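PDB 4DNH: uncharacterized protein from Sinorhizobium meliloti, which is of unknown function but folds as a TIM barrel and may be an aldolase- or lyase-like enzyme related to dihydrodipicolinate synthase. Local coordinates for residues V36-A41 with D273-I278; L76-S81 with A113-G118; V174-L179 with E220-K225; P185-W190 with K225-K230. All blocks are in the same frame, centred on the assembly; numbering follows the deposited sequence.

Three of the four contacts lie in the wall of one eight-stranded parallel barrel. Contact 1 joins its first and last strands, contact 2 its second and third, contact 4 its fifth and sixth; all three are buried and held mainly by backbone hydrogen bonds. Contacts 1 and 2 meet through strands 37-40 and 77-80, and Phe38 and Leu275 face Ile187 of contact 4 across the interior. Contact 3, farther out and only partly buried, joins helix 168-181 to the chain leaving helix 208-221, mostly through side chains, with one bond from a lysine amino group to a helix carbonyl. It shares Lys225 with contact 4, and its Leu179 packs against Val186, Val226 and Ile188 there.

Contact 1: V36-A41 with D273-I278; sequences VAFAAA and DALLGI
Asp273 and Val36 open the pairing: the carboxylate oxygen OD1 of Asp273 accepts the backbone N-H of Val36 at 2.7 Å, with the donor lying above the carboxylate plane. Asp273 CG stands anti to the carbonyl carbon, beside its own backbone N (chi1 -71°). The other oxygen, OD2, forms a salt bridge with Arg251, so an acid suits this buried place because both its oxygens are used. An alanine here would probably leave Val36 N without its acceptor and Arg251 without this counter-charge. From there the parallel strands share bonds alternately: Ala274 N to Val36 O, Phe38 N to Ala274 O (2.7 Å), Leu276 N to Phe38 O and Ala40 N to Leu276 O. Ala37 and Ala39 turn their polar backbone atoms the other way, to strand 77-80. The small Ala37, Ala39 and Ala274, with Leu276, occupy the face covered by helices 61-73 and 260-265. On the other face the Phe38 CB packs 3.7 Å from Leu275 CG, while Ala274 O lies at the edge of the Phe38 ring, near its plane. Bulk suits this side, which is the barrel interior. Joining first strand to last in parallel is the closure of a TIM barrel.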
loop_
_atom_site.group_PDB
_atom_site.type_symbol
_atom_site.label_atom_id
_atom_site.label_comp_id
_atom_site.label_asym_id
_atom_site.label_seq_id
_atom_site.Cartn_x
_atom_site.Cartn_y
_atom_site.Cartn_z
ATOM N N VAL A 36 0.438 15.268 -1.618
ATOM C CA VAL A 36 -0.531 14.439 -0.880
ATOM C C VAL A 36 -0.091 12.966 -0.848
ATOM O O VAL A 36 -0.134 12.258 -1.867
ATOM C CB VAL A 36 -1.947 14.543 -1.484
ATOM C CG1 VAL A 36 -2.935 13.692 -0.691
ATOM C CG2 VAL A 36 -2.402 15.993 -1.509
ATOM N N ALA A 37 0.323 12.511 0.335
ATOM C CA ALA A 37 0.953 11.206 0.506
ATOM C C ALA A 37 0.179 10.344 1.469
ATOM O O ALA A 37 -0.060 10.751 2.607
ATOM C CB ALA A 37 2.370 11.375 1.009
ATOM N N PHE A 38 -0.196 9.147 1.010
ATOM C CA PHE A 38 -0.813 8.122 1.840
ATOM C C PHE A 38 0.144 6.957 1.973
ATOM O O PHE A 38 0.822 6.577 1.010
ATOM C CB PHE A 38 -2.025 7.518 1.138
ATOM C CG PHE A 38 -3.235 8.398 1.106
ATOM C CD1 PHE A 38 -3.438 9.281 0.054
ATOM C CD2 PHE A 38 -4.212 8.282 2.078
ATOM C CE1 PHE A 38 -4.577 10.070 0.007
ATOM C CE2 PHE A 38 -5.354 9.062 2.026
ATOM C CZ PHE A 38 -5.535 9.961 0.995
ATOM N N ALA A 39 0.154 6.344 3.146
ATOM C CA ALA A 39 0.704 5.015 3.256
ATOM C C ALA A 39 -0.441 3.987 3.278
ATOM O O ALA A 39 -1.428 4.140 4.011
ATOM C CB ALA A 39 1.577 4.912 4.487
ATOM N N ALA A 40 -0.335 2.955 2.440
ATOM C CA ALA A 40 -1.267 1.834 2.517
ATOM C C ALA A 40 -0.795 0.961 3.678
ATOM O O ALA A 40 0.286 0.377 3.611
ATOM C CB ALA A 40 -1.284 1.056 1.216
ATOM N N ALA A 41 -1.590 0.877 4.742
ATOM C CA ALA A 41 -1.083 0.339 5.990
ATOM C C ALA A 41 -1.418 -1.136 6.184
ATOM O O ALA A 41 -2.504 -1.601 5.815
ATOM C CB ALA A 41 -1.607 1.160 7.161
ATOM N N ASP A 273 1.587 12.522 -6.854
ATOM C CA ASP A 273 1.384 12.338 -5.425
ATOM C C ASP A 273 1.642 10.868 -5.048
ATOM O O ASP A 273 2.275 10.142 -5.812
ATOM C CB ASP A 273 -0.018 12.820 -5.043
ATOM C CG ASP A 273 -0.151 14.340 -5.119
ATOM O OD1 ASP A 273 0.549 15.033 -4.344
ATOM O OD2 ASP A 273 -0.950 14.840 -5.949
ATOM N N ALA A 274 1.186 10.423 -3.883
ATOM C CA ALA A 274 1.620 9.121 -3.386
ATOM C C ALA A 274 0.580 8.363 -2.588
ATOM O O ALA A 274 -0.081 8.911 -1.720
ATOM C CB ALA A 274 2.892 9.264 -2.569
ATOM N N LEU A 275 0.451 7.086 -2.902
ATOM C CA LEU A 275 -0.377 6.161 -2.151
ATOM C C LEU A 275 0.350 4.819 -2.275
ATOM O O LEU A 275 0.142 4.039 -3.220
ATOM C CB LEU A 275 -1.789 6.124 -2.734
ATOM C CG LEU A 275 -2.922 5.558 -1.879
ATOM C CD1 LEU A 275 -4.223 5.812 -2.625
ATOM C CD2 LEU A 275 -2.728 4.065 -1.601
ATOM N N LEU A 276 1.222 4.582 -1.304
ATOM C CA LEU A 276 2.249 3.558 -1.407
ATOM C C LEU A 276 2.282 2.631 -0.205
ATOM O O LEU A 276 2.241 3.084 0.945
ATOM C CB LEU A 276 3.619 4.234 -1.530
ATOM C CG LEU A 276 3.941 4.929 -2.849
ATOM C CD1 LEU A 276 5.081 5.917 -2.648
ATOM C CD2 LEU A 276 4.294 3.907 -3.915
ATOM N N GLY A 277 2.392 1.332 -0.474
ATOM C CA GLY A 277 2.689 0.352 0.570
ATOM C C GLY A 277 4.097 0.531 1.131
ATOM O O GLY A 277 4.331 0.225 2.291
ATOM N N ILE A 278 5.037 1.039 0.328
ATOM C CA ILE A 278 6.394 1.264 0.839
ATOM C C ILE A 278 6.431 2.379 1.904
ATOM O O ILE A 278 7.251 2.343 2.820
ATOM C CB ILE A 278 7.456 1.467 -0.290
ATOM C CG1 ILE A 278 8.879 1.610 0.281
ATOM C CG2 ILE A 278 7.142 2.681 -1.156
ATOM C CD1 ILE A 278 9.435 0.358 0.917
#

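Contact 2: L76-S81 with A113-G118; sequences LGVAES and ALIACG
Ile115 sets CG1 anti to its backbone N (chi1 174°), and Val78 likewise places CG1 anti to its own N, on the helix-facing side of a TIM-barrel sheet, where the two branched side chains lie side by side, pointing the same way, in a beta-alpha-beta unit whose helix is 93-108. With chi2 at 153°, the CD1 of Ile115 ends 4.0 Å from Val78 CG1 and 3.7 Å from Glu80 CG. Glu80 bends at chi2 (-62°), which turns its CD, and the carboxylate with it, off this aliphatic patch: only the methylene part meets the isoleucine. Its OE2 pairs with Arg68 in a salt bridge and also bonds Ser103 OG, while OE1 takes the N-H of Ser81, so this buried acid has partners at both oxygens. On the opposite face Ala79 and Ala116 are small and point into the barrel, where they touch Ile154. Between the strands Val78 N bonds Leu114 O, an acceptor that also receives Trp72 NE1; Ala116 N bonds Val78 O, and Glu80 N bonds Ala116 O. Gly77 suits its place because Leu114 CD2 presses to 3.7 Å from Gly77 CA, and a side chain there would run into that methyl group. At the far end Gly118 N points almost straight at Glu80 O, 3.0 Å away.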
loop_
_atom_site.group_PDB
_atom_site.type_symbol
_atom_site.label_atom_id
_atom_site.label_comp_id
_atom_site.label_asym_id
_atom_site.label_seq_id
_atom_site.Cartn_x
_atom_site.Cartn_y
_atom_site.Cartn_z
ATOM N N LEU A 76 1.587 11.502 7.378
ATOM C CA LEU A 76 1.170 10.682 6.232
ATOM C C LEU A 76 -0.298 10.361 6.349
ATOM O O LEU A 76 -0.814 10.207 7.454
ATOM C CB LEU A 76 1.980 9.382 6.174
ATOM C CG LEU A 76 3.499 9.572 6.089
ATOM C CD1 LEU A 76 4.235 8.264 6.300
ATOM C CD2 LEU A 76 3.879 10.164 4.751
ATOM N N GLY A 77 -0.992 10.288 5.223
ATOM C CA GLY A 77 -2.380 9.823 5.247
ATOM C C GLY A 77 -2.433 8.304 5.339
ATOM O O GLY A 77 -1.428 7.617 5.110
ATOM N N VAL A 78 -3.606 7.774 5.652
ATOM C CA VAL A 78 -3.783 6.343 5.748
ATOM C C VAL A 78 -4.767 5.861 4.668
ATOM O O VAL A 78 -5.889 6.392 4.541
ATOM C CB VAL A 78 -4.262 5.944 7.174
ATOM C CG1 VAL A 78 -4.864 4.541 7.190
ATOM C CG2 VAL A 78 -3.119 6.043 8.181
ATOM N N ALA A 79 -4.343 4.864 3.894
ATOM C CA ALA A 79 -5.203 4.188 2.919
ATOM C C ALA A 79 -5.612 2.849 3.517
ATOM O O ALA A 79 -4.776 1.943 3.605
ATOM C CB ALA A 79 -4.452 3.960 1.615
ATOM N N GLU A 80 -6.876 2.713 3.920
ATOM C CA GLU A 80 -7.261 1.575 4.736
ATOM C C GLU A 80 -7.833 0.396 4.013
ATOM O O GLU A 80 -8.588 0.534 3.038
ATOM C CB GLU A 80 -8.256 1.953 5.827
ATOM C CG GLU A 80 -7.610 2.194 7.174
ATOM C CD GLU A 80 -6.908 0.989 7.761
ATOM O OE1 GLU A 80 -6.519 0.033 7.041
ATOM O OE2 GLU A 80 -6.711 1.033 8.978
ATOM N N SER A 81 -7.487 -0.766 4.564
ATOM C CA SER A 81 -7.973 -2.027 4.093
ATOM C C SER A 81 -7.621 -2.161 2.608
ATOM O O SER A 81 -8.410 -2.629 1.797
ATOM C CB SER A 81 -9.478 -2.139 4.363
ATOM O OG SER A 81 -9.738 -2.173 5.755
ATOM N N ALA A 113 -5.916 13.680 10.861
ATOM C CA ALA A 113 -5.953 12.320 10.361
ATOM C C ALA A 113 -6.588 12.208 8.974
ATOM O O ALA A 113 -7.818 12.234 8.846
ATOM C CB ALA A 113 -6.662 11.414 11.357
ATOM N N LEU A 114 -5.748 12.081 7.945
ATOM C CA LEU A 114 -6.224 11.881 6.582
ATOM C C LEU A 114 -6.327 10.373 6.308
ATOM O O LEU A 114 -5.424 9.596 6.627
ATOM C CB LEU A 114 -5.293 12.567 5.586
ATOM C CG LEU A 114 -5.347 12.208 4.083
ATOM C CD1 LEU A 114 -6.530 12.861 3.371
ATOM C CD2 LEU A 114 -4.039 12.604 3.403
ATOM N N ILE A 115 -7.438 9.963 5.712
ATOM C CA ILE A 115 -7.776 8.562 5.581
ATOM C C ILE A 115 -8.791 8.397 4.465
ATOM O O ILE A 115 -9.684 9.229 4.286
ATOM C CB ILE A 115 -8.281 7.949 6.931
ATOM C CG1 ILE A 115 -8.772 6.511 6.739
ATOM C CG2 ILE A 115 -9.358 8.826 7.587
ATOM C CD1 ILE A 115 -8.661 5.656 7.976
ATOM N N ALA A 116 -8.623 7.323 3.700
ATOM C CA ALA A 116 -9.551 6.959 2.648
ATOM C C ALA A 116 -9.605 5.447 2.625
ATOM O O ALA A 116 -8.593 4.774 2.880
ATOM C CB ALA A 116 -9.097 7.516 1.303
ATOM N N CYS A 117 -10.772 4.917 2.289
ATOM C CA CYS A 117 -11.087 3.535 2.567
ATOM C C CYS A 117 -11.380 2.757 1.315
ATOM O O CYS A 117 -12.226 3.164 0.518
ATOM C CB CYS A 117 -12.299 3.485 3.485
ATOM S SG CYS A 117 -12.053 4.506 4.951
ATOM N N GLY A 118 -10.696 1.622 1.160
ATOM C CA GLY A 118 -10.897 0.774 0.007
ATOM C C GLY A 118 -12.277 0.145 -0.066
ATOM O O GLY A 118 -12.682 -0.605 0.838
#

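Contact 3: V174-L179 with E220-K225; sequences VYDRVL and EAHAAK
Leu179 and His222 form the close-packed half of this contact, in the outer helical layer of a TIM barrel, where helix 168-181 meets the chain leaving helix 208-221. His222 is the first residue past the second helix to abandon helical backbone angles, and its imidazole is laid against the first helix. The CB of Leu179 sits over one face of the ring, offset toward the rim and 4.2 Å from its centroid, a CH-pi contact; Leu179 CD1 presses on His222 CB at 3.8 Å. Leucine suits this buried place because its branches also reach Val218, Val226 and Ile188, joining the helical layer to the sheet beneath. The looser side is at Asp176, which is only partly buried. With CG anti to its backbone N (chi1 172°), its carboxylate comes to the edge of the histidine ring, nearly coplanar with it, OD1 lying 3.2 Å from His222 CE1. Here the partners are polar and meet through a few atoms, whereas the leucine is covered over a broad area. Lys225, also partly exposed, bends at chi2 and chi4 to bring its amino group back to the end of helix 168-181, where it bonds Val182 O as well as Leu179 O and, weakly, Ser180 O; a positive group there would probably be favoured by the helix's carbonyl end. An alanine in its place would probably leave the carbonyls of Leu179 and Val182 without this shared donor. The bond across the contact runs from Lys225 NZ to Leu179 O, at 2.9 Å.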
loop_
_atom_site.group_PDB
_atom_site.type_symbol
_atom_site.label_atom_id
_atom_site.label_comp_id
_atom_site.label_asym_id
_atom_site.label_seq_id
_atom_site.Cartn_x
_atom_site.Cartn_y
_atom_site.Cartn_z
ATOM N N VAL A 174 -20.303 0.134 -15.602
ATOM C CA VAL A 174 -20.162 -0.105 -14.169
ATOM C C VAL A 174 -19.646 1.149 -13.474
ATOM O O VAL A 174 -20.300 1.666 -12.569
ATOM C CB VAL A 174 -19.289 -1.348 -13.877
ATOM C CG1 VAL A 174 -18.810 -1.367 -12.433
ATOM C CG2 VAL A 174 -20.074 -2.617 -14.180
ATOM N N TYR A 175 -18.504 1.660 -13.920
ATOM C CA TYR A 175 -17.954 2.897 -13.358
ATOM C C TYR A 175 -18.839 4.135 -13.620
ATOM O O TYR A 175 -18.723 5.147 -12.931
ATOM C CB TYR A 175 -16.518 3.110 -13.837
ATOM C CG TYR A 175 -15.534 2.182 -13.157
ATOM C CD1 TYR A 175 -15.378 0.869 -13.583
ATOM C CD2 TYR A 175 -14.761 2.620 -12.081
ATOM C CE1 TYR A 175 -14.479 0.019 -12.965
ATOM C CE2 TYR A 175 -13.861 1.778 -11.457
ATOM C CZ TYR A 175 -13.721 0.478 -11.899
ATOM O OH TYR A 175 -12.824 -0.378 -11.285
ATOM N N ASP A 176 -19.729 4.043 -14.604
ATOM C CA ASP A 176 -20.694 5.109 -14.851
ATOM C C ASP A 176 -21.752 5.142 -13.735
ATOM O O ASP A 176 -22.043 6.214 -13.194
ATOM C CB ASP A 176 -21.313 4.985 -16.257
ATOM C CG ASP A 176 -22.473 5.955 -16.489
ATOM O OD1 ASP A 176 -22.343 7.174 -16.210
ATOM O OD2 ASP A 176 -23.526 5.486 -16.975
ATOM N N ARG A 177 -22.308 3.985 -13.376
ATOM C CA ARG A 177 -23.294 3.957 -12.305
ATOM C C ARG A 177 -22.643 4.216 -10.950
ATOM O O ARG A 177 -23.080 5.089 -10.203
ATOM C CB ARG A 177 -24.123 2.666 -12.295
ATOM C CG ARG A 177 -25.419 2.810 -11.488
ATOM C CD ARG A 177 -26.561 1.964 -12.034
ATOM N NE ARG A 177 -26.943 2.364 -13.389
ATOM C CZ ARG A 177 -27.720 1.650 -14.207
ATOM N NH1 ARG A 177 -28.211 0.478 -13.818
ATOM N NH2 ARG A 177 -28.006 2.110 -15.423
ATOM N N VAL A 178 -21.586 3.470 -10.654
ATOM C CA VAL A 178 -20.856 3.619 -9.403
ATOM C C VAL A 178 -20.482 5.083 -9.132
ATOM O O VAL A 178 -20.852 5.628 -8.084
ATOM C CB VAL A 178 -19.615 2.693 -9.341
ATOM C CG1 VAL A 178 -18.753 3.017 -8.129
ATOM C CG2 VAL A 178 -20.037 1.229 -9.297
ATOM N N LEU A 179 -19.797 5.724 -10.081
ATOM C CA LEU A 179 -19.280 7.080 -9.867
ATOM C C LEU A 179 -20.337 8.174 -9.826
ATOM O O LEU A 179 -20.149 9.180 -9.150
ATOM C CB LEU A 179 -18.202 7.444 -10.885
ATOM C CG LEU A 179 -16.825 6.812 -10.696
ATOM C CD1 LEU A 179 -15.960 7.062 -11.926
ATOM C CD2 LEU A 179 -16.147 7.336 -9.433
ATOM N N GLU A 220 -12.337 11.278 -17.483
ATOM C CA GLU A 220 -12.886 12.439 -18.192
ATOM C C GLU A 220 -14.387 12.549 -17.908
ATOM O O GLU A 220 -14.867 13.603 -17.482
ATOM C CB GLU A 220 -12.615 12.363 -19.699
ATOM C CG GLU A 220 -11.272 12.943 -20.132
ATOM C CD GLU A 220 -10.921 12.646 -21.590
ATOM O OE1 GLU A 220 -11.843 12.444 -22.414
ATOM O OE2 GLU A 220 -9.713 12.621 -21.921
ATOM N N ALA A 221 -15.100 11.438 -18.097
ATOM C CA ALA A 221 -16.554 11.380 -17.919
ATOM C C ALA A 221 -17.024 11.757 -16.514
ATOM O O ALA A 221 -18.091 12.345 -16.365
ATOM C CB ALA A 221 -17.089 10.002 -18.300
ATOM N N HIS A 222 -16.244 11.416 -15.490
ATOM C CA HIS A 222 -16.652 11.711 -14.111
ATOM C C HIS A 222 -15.597 12.441 -13.311
ATOM O O HIS A 222 -15.388 12.146 -12.133
ATOM C CB HIS A 222 -17.096 10.432 -13.392
ATOM C CG HIS A 222 -18.152 9.638 -14.133
ATOM N ND1 HIS A 222 -19.463 9.957 -14.096
ATOM C CD2 HIS A 222 -18.047 8.496 -14.936
ATOM C CE1 HIS A 222 -20.161 9.076 -14.842
ATOM N NE2 HIS A 222 -19.293 8.182 -15.355
ATOM N N ALA A 223 -14.946 13.421 -13.937
ATOM C CA ALA A 223 -13.816 14.151 -13.331
ATOM C C ALA A 223 -14.082 14.757 -11.938
ATOM O O ALA A 223 -13.241 14.623 -11.023
ATOM C CB ALA A 223 -13.297 15.211 -14.289
ATOM N N ALA A 224 -15.240 15.409 -11.785
ATOM C CA ALA A 224 -15.649 16.009 -10.502
ATOM C C ALA A 224 -15.798 14.961 -9.390
ATOM O O ALA A 224 -15.538 15.243 -8.222
ATOM C CB ALA A 224 -16.937 16.807 -10.663
ATOM N N LYS A 225 -16.206 13.755 -9.768
ATOM C CA LYS A 225 -16.343 12.648 -8.831
ATOM C C LYS A 225 -15.059 11.853 -8.594
ATOM O O LYS A 225 -15.083 10.843 -7.895
ATOM C CB LYS A 225 -17.468 11.707 -9.272
ATOM C CG LYS A 225 -18.614 11.618 -8.281
ATOM C CD LYS A 225 -19.620 12.747 -8.424
ATOM C CE LYS A 225 -20.761 12.582 -7.427
ATOM N NZ LYS A 225 -21.417 11.248 -7.548
#

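Contact 4: P185-W190 with K225-K230; sequences PVIIHW and KVDGIK
The ring of His189 has the side chain of Lys230 over one face, the lysine CD lying 3.8 Å from the ring centroid, while Lys230 O, which also accepts the Trp190 N-H, stands in plane at the ring edge, 3.4 Å from His189 CD2. Lysine suits this place because its long aliphatic chain, extended here, can lie over the imidazole and still carry an amino group beyond it, both pointing into the barrel. The indole of Trp190 heads outward, its CG anti to the backbone N (chi1 -171°), and meets Trp203 edge-to-face. Ile188 and Val226 share the helix-facing side with it: Ile188 CD1 touches Val226 CG2 at 4.0 Å, under Leu179. The strands are parallel but shift register by one residue after Val186, a beta bulge. There Val186 O receives Gly228 N at 3.3 Å and, weakly, Asp227 N. The chain turns a corner at Asp227, whose CB packs on Pro185 CB at 3.8 Å and whose OD2 is held by Arg152 and Tyr253. Past the bulge regular bonding resumes, with Ile188 N on Gly228 O and Lys230 N on Ile188 O at 2.7 Å. Lys230 NZ bonds a glycerol, probably from the crystallisation liquor. Dihydrodipicolinate synthases carry their Schiff-base lysine inward on the sixth strand of a TIM barrel, and Lys230 is consistent with that site, though its role here is not established.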
loop_
_atom_site.group_PDB
_atom_site.type_symbol
_atom_site.label_atom_id
_atom_site.label_comp_id
_atom_site.label_asym_id
_atom_site.label_seq_id
_atom_site.Cartn_x
_atom_site.Cartn_y
_atom_site.Cartn_z
ATOM N N PRO A 185 -15.773 12.786 -3.953
ATOM C CA PRO A 185 -14.683 12.365 -4.834
ATOM C C PRO A 185 -13.971 11.105 -4.350
ATOM O O PRO A 185 -13.797 10.893 -3.154
ATOM C CB PRO A 185 -13.751 13.578 -4.828
ATOM C CG PRO A 185 -14.694 14.733 -4.716
ATOM C CD PRO A 185 -15.817 14.259 -3.823
ATOM N N VAL A 186 -13.577 10.291 -5.315
ATOM C CA VAL A 186 -13.047 8.956 -5.135
ATOM C C VAL A 186 -11.616 8.894 -5.706
ATOM O O VAL A 186 -11.245 9.696 -6.577
ATOM C CB VAL A 186 -13.988 7.978 -5.877
ATOM C CG1 VAL A 186 -13.241 6.958 -6.731
ATOM C CG2 VAL A 186 -14.947 7.315 -4.911
ATOM N N ILE A 187 -10.810 7.974 -5.192
ATOM C CA ILE A 187 -9.528 7.666 -5.787
ATOM C C ILE A 187 -9.653 6.293 -6.438
ATOM O O ILE A 187 -9.867 5.294 -5.751
ATOM C CB ILE A 187 -8.395 7.616 -4.746
ATOM C CG1 ILE A 187 -8.161 8.990 -4.134
ATOM C CG2 ILE A 187 -7.114 7.084 -5.382
ATOM C CD1 ILE A 187 -7.291 8.953 -2.897
ATOM N N ILE A 188 -9.534 6.255 -7.759
ATOM C CA ILE A 188 -9.675 5.023 -8.513
ATOM C C ILE A 188 -8.378 4.240 -8.463
ATOM O O ILE A 188 -7.284 4.780 -8.640
ATOM C CB ILE A 188 -10.075 5.292 -9.977
ATOM C CG1 ILE A 188 -11.518 5.801 -10.038
ATOM C CG2 ILE A 188 -9.903 4.036 -10.826
ATOM C CD1 ILE A 188 -12.033 6.059 -11.437
ATOM N N HIS A 189 -8.504 2.947 -8.226
ATOM C CA HIS A 189 -7.338 2.111 -8.129
ATOM C C HIS A 189 -7.235 1.123 -9.268
ATOM O O HIS A 189 -8.101 0.266 -9.462
ATOM C CB HIS A 189 -7.319 1.437 -6.780
ATOM C CG HIS A 189 -6.063 0.666 -6.505
ATOM N ND1 HIS A 189 -6.002 -0.296 -5.575
ATOM C CD2 HIS A 189 -4.798 0.739 -7.089
ATOM C CE1 HIS A 189 -4.763 -0.815 -5.556
ATOM N NE2 HIS A 189 -4.028 -0.177 -6.481
ATOM N N TRP A 190 -6.169 1.282 -10.051
ATOM C CA TRP A 190 -5.772 0.325 -11.069
ATOM C C TRP A 190 -4.660 -0.537 -10.522
ATOM O O TRP A 190 -3.494 -0.143 -10.510
ATOM C CB TRP A 190 -5.328 1.061 -12.317
ATOM C CG TRP A 190 -5.098 0.152 -13.490
ATOM C CD1 TRP A 190 -5.171 -1.240 -13.517
ATOM C CD2 TRP A 190 -4.694 0.538 -14.844
ATOM N NE1 TRP A 190 -4.866 -1.718 -14.758
ATOM C CE2 TRP A 190 -4.571 -0.704 -15.603
ATOM C CE3 TRP A 190 -4.443 1.745 -15.481
ATOM C CZ2 TRP A 190 -4.209 -0.713 -16.948
ATOM C CZ3 TRP A 190 -4.081 1.728 -16.834
ATOM C CH2 TRP A 190 -3.965 0.528 -17.547
ATOM N N LYS A 225 -16.206 13.755 -9.768
ATOM C CA LYS A 225 -16.343 12.648 -8.831
ATOM C C LYS A 225 -15.059 11.853 -8.594
ATOM O O LYS A 225 -15.083 10.843 -7.895
ATOM C CB LYS A 225 -17.468 11.707 -9.272
ATOM C CG LYS A 225 -18.614 11.618 -8.281
ATOM C CD LYS A 225 -19.620 12.747 -8.424
ATOM C CE LYS A 225 -20.761 12.582 -7.427
ATOM N NZ LYS A 225 -21.417 11.248 -7.548
ATOM N N VAL A 226 -13.944 12.306 -9.169
ATOM C CA VAL A 226 -12.670 11.579 -9.069
ATOM C C VAL A 226 -11.547 12.480 -8.553
ATOM O O VAL A 226 -11.047 13.339 -9.279
ATOM C CB VAL A 226 -12.285 10.918 -10.422
ATOM C CG1 VAL A 226 -10.883 10.320 -10.377
ATOM C CG2 VAL A 226 -13.293 9.838 -10.799
ATOM N N ASP A 227 -11.164 12.282 -7.296
ATOM C CA ASP A 227 -10.042 13.006 -6.697
ATOM C C ASP A 227 -8.727 12.577 -7.341
ATOM O O ASP A 227 -7.871 13.417 -7.622
ATOM C CB ASP A 227 -10.006 12.787 -5.180
ATOM C CG ASP A 227 -8.804 13.456 -4.502
ATOM O OD1 ASP A 227 -8.821 14.695 -4.309
ATOM O OD2 ASP A 227 -7.849 12.733 -4.134
ATOM N N GLY A 228 -8.575 11.275 -7.597
ATOM C CA GLY A 228 -7.363 10.776 -8.250
ATOM C C GLY A 228 -7.370 9.343 -8.756
ATOM O O GLY A 228 -8.367 8.631 -8.631
ATOM N N ILE A 229 -6.254 8.930 -9.350
ATOM C CA ILE A 229 -6.058 7.532 -9.752
ATOM C C ILE A 229 -4.744 7.022 -9.175
ATOM O O ILE A 229 -3.726 7.729 -9.220
ATOM C CB ILE A 229 -6.147 7.310 -11.296
ATOM C CG1 ILE A 229 -5.501 5.994 -11.701
ATOM C CG2 ILE A 229 -5.480 8.431 -12.080
ATOM C CD1 ILE A 229 -6.071 5.398 -12.966
ATOM N N LYS A 230 -4.789 5.824 -8.584
ATOM C CA LYS A 230 -3.584 5.127 -8.139
ATOM C C LYS A 230 -3.268 4.022 -9.127
ATOM O O LYS A 230 -4.080 3.119 -9.347
ATOM C CB LYS A 230 -3.755 4.519 -6.748
ATOM C CG LYS A 230 -2.612 3.602 -6.336
ATOM C CD LYS A 230 -2.887 2.860 -5.032
ATOM C CE LYS A 230 -1.791 1.832 -4.769
ATOM N NZ LYS A 230 -1.899 1.100 -3.475
#